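Local coordinates for protein paenibacillus xanthan lyase (Paenibacillus, PDB 6F2P) that cleaves xanthan, probably by beta-elimination of the terminal mannose from glucuronic acid in its side chains, at residues Val907-Ala912 against Asp1032-Val1037; Gln929-Gly934 against Trp968-Asn973; Ala975-Val980 against Ala1024-Val1029. All coordinates share one frame; numbering follows the deposited sequence. Where two conformers were deposited one is given.

Contact 1. Residues Val907-Ala912 against Asp1032-Val1037; sequences VIVDNA and DAVKLV. With CA (calcium ion), chain G.
Asp-910 (chi1 -165°) and Asp-1032 (chi1 -171°) both carry CG anti to the backbone N, while Asn-911 holds its CG in the crowded position between N and carbonyl carbon (chi1 52°); these torsions bring three side chains together on one calcium ion. Asp-910 grips it with both carboxylate oxygens, OD1 at 2.6 Å from the ion and OD2 at 2.9 Å. Asn-911 OD1 sits 2.3 Å from the calcium and Asp-1032 OD1 2.5 Å from it, and the backbone oxygens of Tyr-933 and Asp-936 complete the site. An alanine in place of Asp-910 would remove two of the six ligand atoms and would probably weaken or empty the site, leaving the buried carboxylate of Asp-1032 poorly balanced. Behind the metal the chains run as antiparallel strands, with Val-907/Leu-1036 and Val-909/Val-1034 as hydrogen-bonded pairs; Val-909 N reaches Val-1034 O at 3.0 Å. Between them, Ile-908 and Lys-1035 lie side by side, Ile-908 CG1 resting 3.5 Å from Lys-1035 CD, and the ammonium end runs on to a cation-pi contact with Trp-1002. On the other face Val-909 CB meets Val-1034 CG2 at 3.9 Å. That face looks into the beta-sandwich, onto Phe-952 and Ile-1018 of the second sheet, while strand 960-967 pairs with the far edge of 1033-1037.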
ATOM      1  N   VAL A 907      20.854 -42.526  11.037  1.00 37.72           N
ATOM      2  CA  VAL A 907      21.589 -42.822   9.808  1.00 37.92           C
ATOM      3  C   VAL A 907      21.850 -44.322   9.661  1.00 35.66           C
ATOM      4  O   VAL A 907      22.269 -44.972  10.615  1.00 38.10           O
ATOM      5  CB  VAL A 907      22.938 -42.086   9.763  1.00 30.18           C
ATOM      6  CG1 VAL A 907      23.662 -42.404   8.465  1.00 34.70           C
ATOM      7  CG2 VAL A 907      22.736 -40.583   9.908  1.00 25.36           C
ATOM      8  N   ILE A 908      21.586 -44.874   8.478  1.00 33.83           N
ATOM      9  CA  ILE A 908      21.884 -46.281   8.202  1.00 37.95           C
ATOM     10  C   ILE A 908      22.879 -46.421   7.054  1.00 38.78           C
ATOM     11  O   ILE A 908      22.742 -45.773   6.019  1.00 40.12           O
ATOM     12  CB  ILE A 908      20.621 -47.086   7.843  1.00 38.08           C
ATOM     13  CG1 ILE A 908      19.617 -47.056   8.994  1.00 36.20           C
ATOM     14  CG2 ILE A 908      20.987 -48.531   7.479  1.00 28.52           C
ATOM     15  CD1 ILE A 908      18.364 -47.891   8.747  1.00 32.37           C
ATOM     16  N   VAL A 909      23.892 -47.261   7.244  1.00 41.37           N
ATOM     17  CA  VAL A 909      24.845 -47.535   6.175  1.00 44.53           C
ATOM     18  C   VAL A 909      24.879 -49.023   5.857  1.00 43.15           C
ATOM     19  O   VAL A 909      25.173 -49.837   6.728  1.00 44.22           O
ATOM     20  CB  VAL A 909      26.252 -47.043   6.527  1.00 34.01           C
ATOM     21  CG1 VAL A 909      27.141 -47.116   5.309  1.00 36.23           C
ATOM     22  CG2 VAL A 909      26.196 -45.618   7.046  1.00 33.35           C
ATOM     23  N   ASP A 910      24.551 -49.372   4.613  1.00 46.90           N
ATOM     24  CA  ASP A 910      24.563 -50.763   4.167  1.00 53.24           C
ATOM     25  C   ASP A 910      25.871 -51.014   3.431  1.00 56.76           C
ATOM     26  O   ASP A 910      26.568 -50.067   3.085  1.00 61.85           O
ATOM     27  CB  ASP A 910      23.368 -51.039   3.251  1.00 59.53           C
ATOM     28  CG  ASP A 910      23.114 -52.522   3.050  1.00 62.83           C
ATOM     29  OD1 ASP A 910      22.668 -53.181   4.014  1.00 66.05           O
ATOM     30  OD2 ASP A 910      23.354 -53.028   1.931  1.00 64.28           O
ATOM     31  N   ASN A 911      26.222 -52.275   3.204  1.00 57.73           N
ATOM     32  CA  ASN A 911      27.480 -52.584   2.524  1.00 57.35           C
ATOM     33  C   ASN A 911      27.461 -52.144   1.064  1.00 65.98           C
ATOM     34  O   ASN A 911      28.512 -51.970   0.440  1.00 64.04           O
ATOM     35  CB  ASN A 911      27.782 -54.070   2.613  1.00 56.71           C
ATOM     36  CG  ASN A 911      26.626 -54.915   2.147  1.00 62.94           C
ATOM     37  OD1 ASN A 911      25.611 -55.026   2.833  1.00 57.04           O
ATOM     38  ND2 ASN A 911      26.768 -55.518   0.970  1.00 67.96           N
ATOM     39  N   ALA A 912      26.255 -51.975   0.525  1.00 73.65           N
ATOM     40  CA  ALA A 912      26.066 -51.434  -0.817  1.00 66.38           C
ATOM     41  C   ALA A 912      24.625 -50.983  -0.979  1.00 74.41           C
ATOM     42  O   ALA A 912      23.756 -51.839  -1.137  1.00 91.18           O
ATOM     43  CB  ALA A 912      26.400 -52.483  -1.870  1.00 67.07           C
ATOM     44  N   ASP A1032      27.671 -56.162   7.163  1.00 51.84           N
ATOM     45  CA  ASP A1032      26.305 -55.921   6.694  1.00 47.79           C
ATOM     46  C   ASP A1032      25.887 -54.447   6.800  1.00 54.49           C
ATOM     47  O   ASP A1032      25.980 -53.698   5.824  1.00 54.90           O
ATOM     48  CB  ASP A1032      25.321 -56.826   7.451  1.00 45.74           C
ATOM     49  CG  ASP A1032      23.921 -56.800   6.865  1.00 52.10           C
ATOM     50  OD1 ASP A1032      23.768 -56.465   5.670  1.00 56.02           O
ATOM     51  OD2 ASP A1032      22.968 -57.134   7.605  1.00 52.45           O
ATOM     52  N   ALA A1033      25.429 -54.035   7.981  1.00 54.47           N
ATOM     53  CA  ALA A1033      24.956 -52.665   8.174  1.00 53.92           C
ATOM     54  C   ALA A1033      25.124 -52.111   9.600  1.00 54.69           C
ATOM     55  O   ALA A1033      25.079 -52.854  10.590  1.00 46.64           O
ATOM     56  CB  ALA A1033      23.500 -52.537   7.721  1.00 47.78           C
ATOM     57  N   VAL A1034      25.320 -50.794   9.678  1.00 45.86           N
ATOM     58  CA  VAL A1034      25.351 -50.071  10.944  1.00 44.08           C
ATOM     59  C   VAL A1034      24.235 -49.023  10.991  1.00 43.57           C
ATOM     60  O   VAL A1034      23.721 -48.603   9.952  1.00 39.78           O
ATOM     61  CB  VAL A1034      26.709 -49.376  11.170  1.00 38.40           C
ATOM     62  CG1 VAL A1034      27.846 -50.376  11.035  1.00 41.96           C
ATOM     63  CG2 VAL A1034      26.891 -48.235  10.186  1.00 35.80           C
ATOM     64  N   LYS A1035      23.859 -48.609  12.198  1.00 42.64           N
ATOM     65  CA  LYS A1035      22.836 -47.576  12.369  1.00 41.91           C
ATOM     66  C   LYS A1035      23.101 -46.712  13.593  1.00 37.21           C
ATOM     67  O   LYS A1035      23.177 -47.207  14.715  1.00 40.01           O
ATOM     68  CB  LYS A1035      21.430 -48.180  12.457  1.00 44.03           C
ATOM     69  CG  LYS A1035      20.332 -47.136  12.579  1.00 44.21           C
ATOM     70  CD  LYS A1035      18.937 -47.719  12.376  1.00 46.74           C
ATOM     71  CE  LYS A1035      18.505 -48.604  13.531  1.00 50.57           C
ATOM     72  NZ  LYS A1035      17.043 -48.926  13.468  1.00 46.44           N
ATOM     73  N   LEU A1036      23.246 -45.415  13.367  1.00 35.65           N
ATOM     74  CA  LEU A1036      23.401 -44.473  14.461  1.00 36.08           C
ATOM     75  C   LEU A1036      22.030 -43.903  14.812  1.00 39.07           C
ATOM     76  O   LEU A1036      21.290 -43.439  13.940  1.00 39.33           O
ATOM     77  CB  LEU A1036      24.379 -43.351  14.088  1.00 32.28           C
ATOM     78  CG  LEU A1036      25.881 -43.600  14.286  1.00 33.54           C
ATOM     79  CD1 LEU A1036      26.341 -44.851  13.569  1.00 30.92           C
ATOM     80  CD2 LEU A1036      26.692 -42.400  13.821  1.00 25.72           C
ATOM     81  N   VAL A1037      21.680 -43.962  16.090  1.00 32.12           N
ATOM     82  CA  VAL A1037      20.423 -43.397  16.543  1.00 34.31           C
ATOM     83  C   VAL A1037      20.697 -42.344  17.601  1.00 37.35           C
ATOM     84  O   VAL A1037      21.323 -42.628  18.620  1.00 39.80           O
ATOM     85  CB  VAL A1037      19.508 -44.464  17.133  1.00 34.97           C
ATOM     86  CG1 VAL A1037      18.136 -43.858  17.420  1.00 32.95           C
ATOM     87  CG2 VAL A1037      19.397 -45.649  16.182  1.00 31.91           C
TER
HETATM   88 CA    CA G1106      23.442 -55.533   3.367  1.00 58.42          CA

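Contact 2. Residues Gln929-Gly934 against Trp968-Asn973; sequences QTDRYG and WAAHTN. With CA (calcium ion), chain G.
Two irregular chains pass closest where the CA atoms of Asp-931 and Ala-969 lie 4.6 Å apart, and residues 932-934 then turn away with positive phi throughout. Asp-931 and Gln-929 carry the contact. The CB of Asp-931 packs against the Ala-969 backbone, 3.3 Å from Ala-969 CA, and its carboxylate extends one residue further along to take the backbone N-H of Ala-970. That hydrogen bond, Ala-970 N to Asp-931 OD2, spans 2.7 Å but is bent (131° at the hydrogen), and the N-H comes from above the carboxylate plane. Gln-929 reaches farther along 968-973. A bend at chi2 (-103°) sets its amide beside the Ala-970 carbonyl, with OE1 placed over one face of the His-971 ring. OE1 lies toward the rim, 3.2 Å from His-971 CD2, and the amide and ring planes are inclined at 59°. The opposite face of the imidazole has Thr-972 OG1 above its centre. The segment 929-934 lies within the loop that joins the antiparallel strands 924-926 and 937-939, whereas 968-973 begins the crossing from strand 960-967 to strand 978-984 in the other sheet of the beta-sandwich, in a domain of the golvesin C-terminal family. Trp-968 points away from 929-934, and its NE1 hydrogen-bonds to Gly-997 O. Near the other end of 929-934, Tyr-933 offers its backbone O to calcium at 2.3 Å, joining Asp-910, Asn-911, Asp-936 and Asp-1032.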
ATOM      1  N   GLN A 929      21.213 -66.300   3.524  1.00 73.16           N
ATOM      2  CA  GLN A 929      20.760 -66.446   4.911  1.00 76.98           C
ATOM      3  C   GLN A 929      19.439 -65.724   5.244  1.00 80.98           C
ATOM      4  O   GLN A 929      18.659 -66.210   6.074  1.00 78.48           O
ATOM      5  CB  GLN A 929      21.862 -66.017   5.893  1.00 79.74           C
ATOM      6  CG  GLN A 929      22.814 -67.148   6.337  1.00 79.20           C
ATOM      7  CD  GLN A 929      22.502 -67.662   7.739  1.00 81.07           C
ATOM      8  OE1 GLN A 929      22.758 -68.825   8.064  1.00 75.50           O
ATOM      9  NE2 GLN A 929      21.948 -66.791   8.576  1.00 83.66           N
ATOM     10  N   THR A 930      19.191 -64.591   4.580  1.00 70.39           N
ATOM     11  CA  THR A 930      18.117 -63.641   4.944  1.00 76.15           C
ATOM     12  C   THR A 930      18.211 -63.173   6.397  1.00 78.27           C
ATOM     13  O   THR A 930      17.189 -62.934   7.058  1.00 68.25           O
ATOM     14  CB  THR A 930      16.674 -64.151   4.667  1.00 66.43           C
ATOM     15  OG1 THR A 930      16.322 -65.159   5.619  1.00 71.47           O
ATOM     16  CG2 THR A 930      16.545 -64.694   3.261  1.00 60.92           C
ATOM     17  N   ASP A 931      19.449 -63.030   6.873  1.00 86.00           N
ATOM     18  CA  ASP A 931      19.732 -62.448   8.183  1.00 72.64           C
ATOM     19  C   ASP A 931      19.850 -60.944   8.018  1.00 61.07           C
ATOM     20  O   ASP A 931      20.464 -60.253   8.824  1.00 58.55           O
ATOM     21  CB  ASP A 931      20.981 -63.037   8.807  1.00 78.99           C
ATOM     22  CG  ASP A 931      20.669 -64.047   9.894  1.00 77.86           C
ATOM     23  OD1 ASP A 931      19.523 -64.053  10.399  1.00 76.48           O
ATOM     24  OD2 ASP A 931      21.579 -64.830  10.252  1.00 69.52           O
ATOM     25  N   ARG A 932      19.299 -60.470   6.906  0.60 67.50           N
ATOM     26  CA  ARG A 932      18.762 -59.117   6.768  0.60 67.11           C
ATOM     27  C   ARG A 932      19.712 -58.003   6.334  0.60 63.05           C
ATOM     28  O   ARG A 932      20.806 -58.237   5.808  0.60 64.15           O
ATOM     29  CB  ARG A 932      17.966 -58.702   8.021  0.60 68.47           C
ATOM     30  CG  ARG A 932      16.906 -59.711   8.479  0.60 67.70           C
ATOM     31  CD  ARG A 932      15.499 -59.253   8.172  0.60 67.82           C
ATOM     32  NE  ARG A 932      15.238 -57.912   8.679  0.60 62.49           N
ATOM     33  CZ  ARG A 932      14.922 -56.881   7.906  0.60 59.47           C
ATOM     34  NH1 ARG A 932      14.827 -57.047   6.593  0.60 57.58           N
ATOM     35  NH2 ARG A 932      14.696 -55.691   8.443  0.60 55.91           N
ATOM     36  N   TYR A 933      19.239 -56.789   6.602  1.00 63.94           N
ATOM     37  CA  TYR A 933      19.666 -55.555   5.946  1.00 64.42           C
ATOM     38  C   TYR A 933      20.157 -55.529   4.498  1.00 61.29           C
ATOM     39  O   TYR A 933      21.286 -55.907   4.182  1.00 58.58           O
ATOM     40  CB  TYR A 933      20.383 -54.554   6.856  1.00 57.54           C
ATOM     41  CG  TYR A 933      19.767 -53.195   6.630  1.00 55.15           C
ATOM     42  CD1 TYR A 933      18.642 -52.789   7.344  1.00 55.08           C
ATOM     43  CD2 TYR A 933      20.251 -52.357   5.636  1.00 49.59           C
ATOM     44  CE1 TYR A 933      18.052 -51.552   7.107  1.00 39.76           C
ATOM     45  CE2 TYR A 933      19.675 -51.134   5.391  1.00 43.52           C
ATOM     46  CZ  TYR A 933      18.578 -50.730   6.126  1.00 45.84           C
ATOM     47  OH  TYR A 933      18.011 -49.499   5.870  1.00 40.02           O
ATOM     48  N   GLY A 934      19.261 -55.030   3.645  1.00 58.72           N
ATOM     49  CA  GLY A 934      19.466 -54.944   2.211  1.00 56.13           C
ATOM     50  C   GLY A 934      19.147 -56.267   1.542  1.00 56.90           C
ATOM     51  O   GLY A 934      18.515 -57.148   2.133  1.00 46.63           O
ATOM     52  N   TRP A 968      24.130 -58.304  11.256  1.00 50.18           N
ATOM     53  CA  TRP A 968      24.933 -59.214  10.447  1.00 49.32           C
ATOM     54  C   TRP A 968      24.212 -60.541  10.212  1.00 52.28           C
ATOM     55  O   TRP A 968      23.160 -60.806  10.802  1.00 48.16           O
ATOM     56  CB  TRP A 968      26.300 -59.454  11.102  1.00 47.18           C
ATOM     57  CG  TRP A 968      26.209 -59.923  12.529  1.00 49.79           C
ATOM     58  CD1 TRP A 968      25.737 -61.126  12.970  1.00 48.44           C
ATOM     59  CD2 TRP A 968      26.605 -59.196  13.699  1.00 50.60           C
ATOM     60  NE1 TRP A 968      25.811 -61.194  14.340  1.00 46.14           N
ATOM     61  CE2 TRP A 968      26.341 -60.022  14.813  1.00 50.77           C
ATOM     62  CE3 TRP A 968      27.156 -57.927  13.913  1.00 45.52           C
ATOM     63  CZ2 TRP A 968      26.609 -59.621  16.122  1.00 48.04           C
ATOM     64  CZ3 TRP A 968      27.421 -57.528  15.214  1.00 44.54           C
ATOM     65  CH2 TRP A 968      27.148 -58.375  16.302  1.00 49.97           C
ATOM     66  N   ALA A 969      24.798 -61.371   9.351  1.00 61.61           N
ATOM     67  CA  ALA A 969      24.271 -62.700   9.049  1.00 60.49           C
ATOM     68  C   ALA A 969      24.888 -63.801   9.923  1.00 62.48           C
ATOM     69  O   ALA A 969      26.041 -64.191   9.726  1.00 60.81           O
ATOM     70  CB  ALA A 969      24.457 -63.014   7.572  1.00 62.76           C
ATOM     71  N   ALA A 970      24.112 -64.309  10.878  1.00 58.17           N
ATOM     72  CA  ALA A 970      24.631 -65.268  11.854  1.00 63.37           C
ATOM     73  C   ALA A 970      24.518 -66.711  11.375  1.00 72.96           C
ATOM     74  O   ALA A 970      23.607 -67.051  10.621  1.00 76.57           O
ATOM     75  CB  ALA A 970      23.927 -65.097  13.197  1.00 55.52           C
ATOM     76  N   HIS A 971      25.444 -67.562  11.815  1.00 73.34           N
ATOM     77  CA  HIS A 971      25.362 -68.989  11.498  1.00 79.30           C
ATOM     78  C   HIS A 971      26.080 -69.876  12.517  1.00 76.95           C
ATOM     79  O   HIS A 971      25.696 -69.929  13.684  1.00 72.82           O
ATOM     80  CB  HIS A 971      25.877 -69.276  10.085  1.00 76.69           C
ATOM     81  CG  HIS A 971      25.246 -70.479   9.449  1.00 88.55           C
ATOM     82  ND1 HIS A 971      25.762 -71.086   8.323  1.00 85.62           N
ATOM     83  CD2 HIS A 971      24.137 -71.182   9.779  1.00 82.45           C
ATOM     84  CE1 HIS A 971      25.002 -72.114   7.992  1.00 86.33           C
ATOM     85  NE2 HIS A 971      24.008 -72.194   8.858  1.00 89.67           N
ATOM     86  N   THR A 972      27.099 -70.596  12.059  1.00 71.23           N
ATOM     87  CA  THR A 972      27.920 -71.427  12.937  1.00 64.49           C
ATOM     88  C   THR A 972      29.361 -71.390  12.450  1.00 61.21           C
ATOM     89  O   THR A 972      30.302 -71.573  13.224  1.00 65.67           O
ATOM     90  CB  THR A 972      27.440 -72.898  12.983  1.00 64.16           C
ATOM     91  OG1 THR A 972      26.968 -73.293  11.688  1.00 74.82           O
ATOM     92  CG2 THR A 972      26.318 -73.065  14.001  1.00 61.16           C
ATOM     93  N   ASN A 973      29.530 -71.140  11.158  1.00 59.45           N
ATOM     94  CA  ASN A 973      30.854 -71.016  10.576  1.00 54.65           C
ATOM     95  C   ASN A 973      31.390 -69.598  10.727  1.00 63.71           C
ATOM     96  O   ASN A 973      32.398 -69.244  10.119  1.00 61.01           O
ATOM     97  CB  ASN A 973      30.805 -71.395   9.100  1.00 62.29           C
ATOM     98  CG  ASN A 973      29.757 -70.614   8.346  1.00 69.57           C
ATOM     99  OD1 ASN A 973      29.989 -69.478   7.933  1.00 71.68           O
ATOM    100  ND2 ASN A 973      28.588 -71.214   8.174  1.00 71.60           N
TER
HETATM  101 CA    CA G1106      23.442 -55.533   3.367  1.00 58.42          CA

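Contact 3. Residues Ala975-Val980 against Ala1024-Val1029; sequences ATNVPV and ATNGYV
The amides of Asn-977 and Asn-1026 lie nearly parallel, their planes 20° apart, with Asn-977 OD1 3.4 Å from Asn-1026 CG. At its edge Asn-1026 ND2 gives an almost straight in-plane bond to Thr-976 OG1 (2.6 Å), while its OD1 takes the backbone N-H of Thr-976 from above the amide plane. Asn-977 answers in kind: OD1 accepts Asn-1026 N on an in-plane lone pair at 3.1 Å, and ND2 reaches Ala-1024 O. Each asparagine thus ties its side chain to the other segment's backbone. In the beta-sandwich, 975-977 ends the crossing that leads into strand 978-984; residues 1024-1029 lie in the loop that crosses from strand 1017-1021 to strand 1030-1039 in the other sheet. Ala-975 N makes a straight bond to Tyr-1028 O (2.9 Å), and next to it Gly-1027 passes so close that a CB would clash with Ala-975 N. Thr-1025 sends its OG1 to Thr-1022 O and Lys-945, and its CG2 lies 3.6 Å from Pro-979 CD. Deeper in, Val-978 CG1 meets Val-1029 CG1 at 3.8 Å, alongside Ile-1020.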
ATOM      1  N   ALA A 975      33.053 -66.280  12.714  1.00 53.42           N
ATOM      2  CA  ALA A 975      34.009 -65.934  13.758  1.00 49.27           C
ATOM      3  C   ALA A 975      33.273 -65.474  15.020  1.00 55.53           C
ATOM      4  O   ALA A 975      32.201 -64.862  14.941  1.00 52.44           O
ATOM      5  CB  ALA A 975      34.955 -64.850  13.272  1.00 41.18           C
ATOM      6  N   THR A 976      33.850 -65.779  16.180  1.00 52.63           N
ATOM      7  CA  THR A 976      33.247 -65.430  17.463  1.00 49.71           C
ATOM      8  C   THR A 976      33.896 -64.181  18.047  1.00 46.60           C
ATOM      9  O   THR A 976      33.434 -63.633  19.051  1.00 45.69           O
ATOM     10  CB  THR A 976      33.382 -66.584  18.483  1.00 47.76           C
ATOM     11  OG1 THR A 976      34.767 -66.893  18.689  1.00 44.45           O
ATOM     12  CG2 THR A 976      32.680 -67.823  17.978  1.00 45.05           C
ATOM     13  N   ASN A 977      34.971 -63.736  17.405  1.00 44.24           N
ATOM     14  CA  ASN A 977      35.787 -62.651  17.930  1.00 39.22           C
ATOM     15  C   ASN A 977      36.076 -61.584  16.884  1.00 42.26           C
ATOM     16  O   ASN A 977      37.223 -61.178  16.698  1.00 36.78           O
ATOM     17  CB  ASN A 977      37.097 -63.207  18.506  1.00 41.10           C
ATOM     18  CG  ASN A 977      37.902 -63.996  17.481  1.00 45.30           C
ATOM     19  OD1 ASN A 977      37.350 -64.533  16.520  1.00 48.41           O
ATOM     20  ND2 ASN A 977      39.215 -64.058  17.680  1.00 34.61           N
ATOM     21  N   VAL A 978      35.030 -61.123  16.204  1.00 43.30           N
ATOM     22  CA  VAL A 978      35.197 -60.104  15.178  1.00 40.50           C
ATOM     23  C   VAL A 978      35.487 -58.751  15.814  1.00 39.31           C
ATOM     24  O   VAL A 978      34.650 -58.224  16.548  1.00 37.84           O
ATOM     25  CB  VAL A 978      33.950 -59.996  14.289  1.00 43.25           C
ATOM     26  CG1 VAL A 978      34.188 -58.995  13.161  1.00 37.47           C
ATOM     27  CG2 VAL A 978      33.582 -61.365  13.740  1.00 40.19           C
ATOM     28  N   PRO A 979      36.681 -58.192  15.546  1.00 37.59           N
ATOM     29  CA  PRO A 979      37.042 -56.880  16.094  1.00 38.34           C
ATOM     30  C   PRO A 979      36.363 -55.743  15.334  1.00 39.98           C
ATOM     31  O   PRO A 979      36.437 -55.685  14.105  1.00 36.94           O
ATOM     32  CB  PRO A 979      38.561 -56.824  15.898  1.00 36.60           C
ATOM     33  CG  PRO A 979      38.819 -57.693  14.728  1.00 39.09           C
ATOM     34  CD  PRO A 979      37.786 -58.792  14.778  1.00 40.64           C
ATOM     35  N   VAL A 980      35.693 -54.858  16.067  1.00 39.49           N
ATOM     36  CA  VAL A 980      35.009 -53.719  15.468  1.00 37.62           C
ATOM     37  C   VAL A 980      35.490 -52.414  16.091  1.00 34.68           C
ATOM     38  O   VAL A 980      35.446 -52.249  17.308  1.00 34.85           O
ATOM     39  CB  VAL A 980      33.485 -53.823  15.651  1.00 36.52           C
ATOM     40  CG1 VAL A 980      32.789 -52.645  14.981  1.00 34.20           C
ATOM     41  CG2 VAL A 980      32.977 -55.139  15.088  1.00 32.31           C
ATOM     42  N   ALA A1024      43.020 -62.062  13.592  1.00 41.96           N
ATOM     43  CA  ALA A1024      42.898 -63.164  14.555  1.00 43.51           C
ATOM     44  C   ALA A1024      41.513 -63.810  14.646  1.00 40.80           C
ATOM     45  O   ALA A1024      41.213 -64.505  15.618  1.00 44.65           O
ATOM     46  CB  ALA A1024      43.374 -62.725  15.943  1.00 33.95           C
ATOM     47  N   THR A1025      40.679 -63.604  13.632  1.00 44.45           N
ATOM     48  CA  THR A1025      39.320 -64.144  13.655  1.00 48.83           C
ATOM     49  C   THR A1025      39.286 -65.655  13.428  1.00 50.92           C
ATOM     50  O   THR A1025      39.969 -66.182  12.542  1.00 48.50           O
ATOM     51  CB  THR A1025      38.388 -63.415  12.658  1.00 53.31           C
ATOM     52  OG1 THR A1025      39.098 -63.128  11.446  1.00 51.77           O
ATOM     53  CG2 THR A1025      37.898 -62.105  13.260  1.00 48.08           C
ATOM     54  N   ASN A1026      38.489 -66.343  14.243  1.00 48.51           N
ATOM     55  CA  ASN A1026      38.444 -67.803  14.235  1.00 52.26           C
ATOM     56  C   ASN A1026      37.393 -68.411  13.299  1.00 57.02           C
ATOM     57  O   ASN A1026      37.099 -69.610  13.369  1.00 56.18           O
ATOM     58  CB  ASN A1026      38.286 -68.340  15.664  1.00 47.18           C
ATOM     59  CG  ASN A1026      37.001 -67.884  16.332  1.00 47.33           C
ATOM     60  OD1 ASN A1026      35.947 -67.791  15.697  1.00 56.15           O
ATOM     61  ND2 ASN A1026      37.082 -67.605  17.627  1.00 43.43           N
ATOM     62  N   GLY A1027      36.836 -67.577  12.426  1.00 56.08           N
ATOM     63  CA  GLY A1027      35.840 -68.016  11.467  1.00 54.63           C
ATOM     64  C   GLY A1027      35.536 -66.950  10.429  1.00 57.08           C
ATOM     65  O   GLY A1027      36.326 -66.024  10.215  1.00 54.51           O
ATOM     66  N   TYR A1028      34.383 -67.081   9.780  1.00 55.71           N
ATOM     67  CA  TYR A1028      33.976 -66.143   8.737  1.00 58.60           C
ATOM     68  C   TYR A1028      33.616 -64.772   9.309  1.00 55.26           C
ATOM     69  O   TYR A1028      32.920 -64.672  10.322  1.00 51.43           O
ATOM     70  CB  TYR A1028      32.786 -66.702   7.948  1.00 67.01           C
ATOM     71  CG  TYR A1028      33.163 -67.712   6.888  1.00 63.52           C
ATOM     72  CD1 TYR A1028      33.619 -67.301   5.643  1.00 62.55           C
ATOM     73  CD2 TYR A1028      33.059 -69.078   7.128  1.00 67.72           C
ATOM     74  CE1 TYR A1028      33.963 -68.220   4.671  1.00 60.89           C
ATOM     75  CE2 TYR A1028      33.404 -70.003   6.160  1.00 67.18           C
ATOM     76  CZ  TYR A1028      33.857 -69.565   4.933  1.00 62.51           C
ATOM     77  OH  TYR A1028      34.205 -70.470   3.958  1.00 62.53           O
ATOM     78  N   VAL A1029      34.084 -63.719   8.647  1.00 50.86           N
ATOM     79  CA  VAL A1029      33.763 -62.355   9.060  1.00 53.50           C
ATOM     80  C   VAL A1029      32.726 -61.715   8.129  1.00 50.68           C
ATOM     81  O   VAL A1029      32.998 -61.478   6.957  1.00 53.79           O
ATOM     82  CB  VAL A1029      35.031 -61.472   9.116  1.00 47.95           C
ATOM     83  CG1 VAL A1029      34.676 -60.036   9.505  1.00 47.02           C
ATOM     84  CG2 VAL A1029      36.039 -62.054  10.088  1.00 53.29           C
TER

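Overall arrangement
All three contacts belong to the C-terminal golvesin-type domain, with centres 55 to 74 Å from the centre of the chain. Contacts 1 and 2, about 15 Å apart between centres, share one calcium ion: there Tyr-933 O and Asp-1032 OD1 stand 2.9 Å apart as fellow ligands. Contact 3 lies about 15 Å from contact 2, centre to centre, and the two meet through a probable hydrogen bond from Tyr-1028 N to Asn-973 O (3.0 Å). It joins contact 1 through the chain itself, since 1024-1029 leads straight on to 1032-1037. A second calcium ion is about 9 Å from the Pro-979 side chain in contact 3.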